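Local atomic coordinates of terminal oxygenase component of carbazole 1,9a-dioxygenase (Nocardioides aromaticivorans, PDB entry 3GCF), a protein that probably hydroxylates carbazole at its angular and adjacent carbons with molecular oxygen, passing electrons from a Rieske [2Fe-2S] cluster to a mononuclear nonheme iron. Residues A[304-309]-A[323-328]. Residues are numbered along the deposited sequence; the frame is centred on the assembly and turned at random.
Sequences LQRKVE and ERWRDD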
loop_
_atom_site.group_PDB
_atom_site.type_symbol
_atom_site.label_atom_id
_atom_site.label_comp_id
_atom_site.label_asym_id
_atom_site.label_seq_id
_atom_site.Cartn_x
_atom_site.Cartn_y
_atom_site.Cartn_z
ATOM N N LEU A 304 -14.146 8.856 30.989
ATOM C CA LEU A 304 -14.225 9.824 32.070
ATOM C C LEU A 304 -15.102 9.302 33.200
ATOM O O LEU A 304 -16.182 8.762 32.964
ATOM C CB LEU A 304 -14.767 11.151 31.534
ATOM C CG LEU A 304 -13.914 11.779 30.421
ATOM C CD1 LEU A 304 -14.474 13.147 30.062
ATOM C CD2 LEU A 304 -12.464 11.907 30.875
ATOM N N GLN A 305 -14.622 9.464 34.429
ATOM C CA GLN A 305 -15.332 8.997 35.613
ATOM C C GLN A 305 -15.774 10.139 36.517
ATOM O O GLN A 305 -14.967 10.965 36.941
ATOM C CB GLN A 305 -14.443 8.043 36.405
ATOM C CG GLN A 305 -15.025 7.580 37.732
ATOM C CD GLN A 305 -14.096 6.617 38.445
ATOM O OE1 GLN A 305 -12.929 6.927 38.669
ATOM N NE2 GLN A 305 -14.604 5.445 38.796
ATOM N N ARG A 306 -17.066 10.160 36.818
ATOM C CA ARG A 306 -17.654 11.182 37.667
ATOM C C ARG A 306 -18.359 10.548 38.866
ATOM O O ARG A 306 -19.102 9.580 38.720
ATOM C CB ARG A 306 -18.661 11.995 36.850
ATOM C CG ARG A 306 -19.621 12.842 37.672
ATOM C CD ARG A 306 -18.894 13.911 38.459
ATOM N NE ARG A 306 -18.316 14.945 37.608
ATOM C CZ ARG A 306 -19.028 15.829 36.913
ATOM N NH1 ARG A 306 -20.352 15.799 36.969
ATOM N NH2 ARG A 306 -18.420 16.760 36.183
ATOM N N LYS A 307 -18.120 11.090 40.053
ATOM C CA LYS A 307 -18.773 10.576 41.254
ATOM C C LYS A 307 -20.227 11.046 41.192
ATOM O O LYS A 307 -20.492 12.207 40.874
ATOM C CB LYS A 307 -18.086 11.129 42.509
ATOM C CG LYS A 307 -18.542 10.482 43.812
ATOM C CD LYS A 307 -17.729 10.978 45.003
ATOM C CE LYS A 307 -18.189 10.312 46.296
ATOM N NZ LYS A 307 -17.418 10.766 47.495
ATOM N N VAL A 308 -21.164 10.147 41.473
ATOM C CA VAL A 308 -22.584 10.489 41.436
ATOM C C VAL A 308 -23.322 9.986 42.674
ATOM O O VAL A 308 -22.920 9.004 43.292
ATOM C CB VAL A 308 -23.275 9.895 40.188
ATOM C CG1 VAL A 308 -22.648 10.456 38.926
ATOM C CG2 VAL A 308 -23.171 8.375 40.208
ATOM N N GLU A 309 -24.410 10.665 43.024
ATOM C CA GLU A 309 -25.204 10.295 44.191
ATOM C C GLU A 309 -26.575 9.746 43.819
ATOM O O GLU A 309 -27.290 9.227 44.674
ATOM C CB GLU A 309 -25.376 11.506 45.114
ATOM C CG GLU A 309 -24.189 11.777 46.028
ATOM C CD GLU A 309 -22.866 11.800 45.286
ATOM O OE1 GLU A 309 -22.762 12.534 44.277
ATOM O OE2 GLU A 309 -21.928 11.086 45.715
ATOM N N GLU A 323 -22.328 17.829 25.665
ATOM C CA GLU A 323 -22.201 19.247 25.363
ATOM C C GLU A 323 -20.821 19.844 25.592
ATOM O O GLU A 323 -20.516 20.904 25.042
ATOM C CB GLU A 323 -23.207 20.051 26.203
ATOM C CG GLU A 323 -24.649 19.585 26.090
ATOM C CD GLU A 323 -25.602 20.440 26.902
ATOM O OE1 GLU A 323 -25.140 21.149 27.822
ATOM O OE2 GLU A 323 -26.816 20.399 26.630
ATOM N N ARG A 324 -19.986 19.182 26.389
ATOM C CA ARG A 324 -18.685 19.755 26.702
ATOM C C ARG A 324 -17.455 18.842 26.788
ATOM O O ARG A 324 -16.536 18.946 25.974
ATOM C CB ARG A 324 -18.807 20.544 28.016
ATOM C CG ARG A 324 -17.606 21.417 28.329
ATOM C CD ARG A 324 -17.724 22.116 29.674
ATOM N NE ARG A 324 -16.602 23.031 29.873
ATOM C CZ ARG A 324 -16.166 23.445 31.059
ATOM N NH1 ARG A 324 -16.756 23.027 32.174
ATOM N NH2 ARG A 324 -15.133 24.276 31.130
ATOM N N TRP A 325 -17.428 17.971 27.791
ATOM C CA TRP A 325 -16.281 17.095 28.015
ATOM C C TRP A 325 -15.752 16.347 26.785
ATOM O O TRP A 325 -14.556 16.388 26.488
ATOM C CB TRP A 325 -16.604 16.072 29.109
ATOM C CG TRP A 325 -17.118 16.643 30.420
ATOM C CD1 TRP A 325 -18.187 16.186 31.136
ATOM C CD2 TRP A 325 -16.570 17.736 31.176
ATOM N NE1 TRP A 325 -18.342 16.922 32.286
ATOM C CE2 TRP A 325 -17.364 17.879 32.339
ATOM C CE3 TRP A 325 -15.488 18.605 30.987
ATOM C CZ2 TRP A 325 -17.111 18.861 33.309
ATOM C CZ3 TRP A 325 -15.234 19.580 31.952
ATOM C CH2 TRP A 325 -16.045 19.700 33.098
ATOM N N ARG A 326 -16.635 15.670 26.064
ATOM C CA ARG A 326 -16.207 14.892 24.911
ATOM C C ARG A 326 -15.468 15.657 23.824
ATOM O O ARG A 326 -14.327 15.331 23.494
ATOM C CB ARG A 326 -17.394 14.164 24.274
ATOM C CG ARG A 326 -16.973 13.147 23.209
ATOM C CD ARG A 326 -18.171 12.662 22.411
ATOM N NE ARG A 326 -18.804 13.774 21.717
ATOM C CZ ARG A 326 -20.116 13.919 21.577
ATOM N NH1 ARG A 326 -20.942 13.015 22.084
ATOM N NH2 ARG A 326 -20.602 14.983 20.951
ATOM N N ASP A 327 -16.111 16.670 23.259
ATOM C CA ASP A 327 -15.478 17.412 22.186
ATOM C C ASP A 327 -14.461 18.457 22.621
ATOM O O ASP A 327 -13.449 18.640 21.946
ATOM C CB ASP A 327 -16.553 18.033 21.284
ATOM C CG ASP A 327 -17.481 16.979 20.696
ATOM O OD1 ASP A 327 -17.050 15.806 20.599
ATOM O OD2 ASP A 327 -18.627 17.309 20.328
ATOM N N ASP A 328 -14.708 19.125 23.745
ATOM C CA ASP A 328 -13.779 20.149 24.225
ATOM C C ASP A 328 -12.504 19.560 24.817
ATOM O O ASP A 328 -11.439 20.171 24.734
ATOM C CB ASP A 328 -14.439 21.049 25.275
ATOM C CG ASP A 328 -15.498 21.968 24.687
ATOM O OD1 ASP A 328 -15.592 22.061 23.443
ATOM O OD2 ASP A 328 -16.232 22.608 25.478
#
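Leu304 and Trp325 mark the nearest approach of the backbones, their CA atoms 8.6 Å apart, where the end of strand 298-307 runs past helix 311-331; no hydrogen bond joins the two segments, and the contact between them is made by side chains. Leu304 and Arg306, alternate residues of the strand, point toward the helix, and both land on Trp325, which reaches back toward them. Leu304 takes the inner end of the tryptophan: its CD1 methyl lies 3.7 Å from Trp325 CB, a purely apolar touch that approaches the indole obliquely. Arg306 meets the side of the indole that carries NE1 and CZ2. Its CG is anti to the backbone N (chi1 164°), and bends at chi2 and chi3 then bring the guanidinium round to turn its edge to the indole, the two planes perpendicular. NH2 leads, 3.8 Å from Trp325 CZ2 and 3.9 Å from Trp325 NE1, without stacking on the ring.

Glu320, five residues earlier on the same helix, ties this pair together: its OE2 accepts the indole N-H of Trp325 and forms a salt bridge with Arg306 NH2. The same NH2 also hydrogen-bonds Thr283 OG1, so two acceptors fix it, and the guanidinium charge is probably offset by Glu320. On the helix itself, Arg326 grips the carboxylate of Asp327 side-on, NE to OD1 at 2.9 Å and NH2 to OD2 at 3.1 Å, the first bond nearly straight.

Leu330 of the helix and Pro280 also touch Leu304, extending the apolar contact. The side chain of Leu304 is about 12 Å from that of Asp337, a ligand of the iron, so this is structural packing: helix 311-331 lies beside the end of the strand it follows, in a catalytic domain whose family and antiparallel sheet are consistent with the Bet v 1-like helix-grip fold.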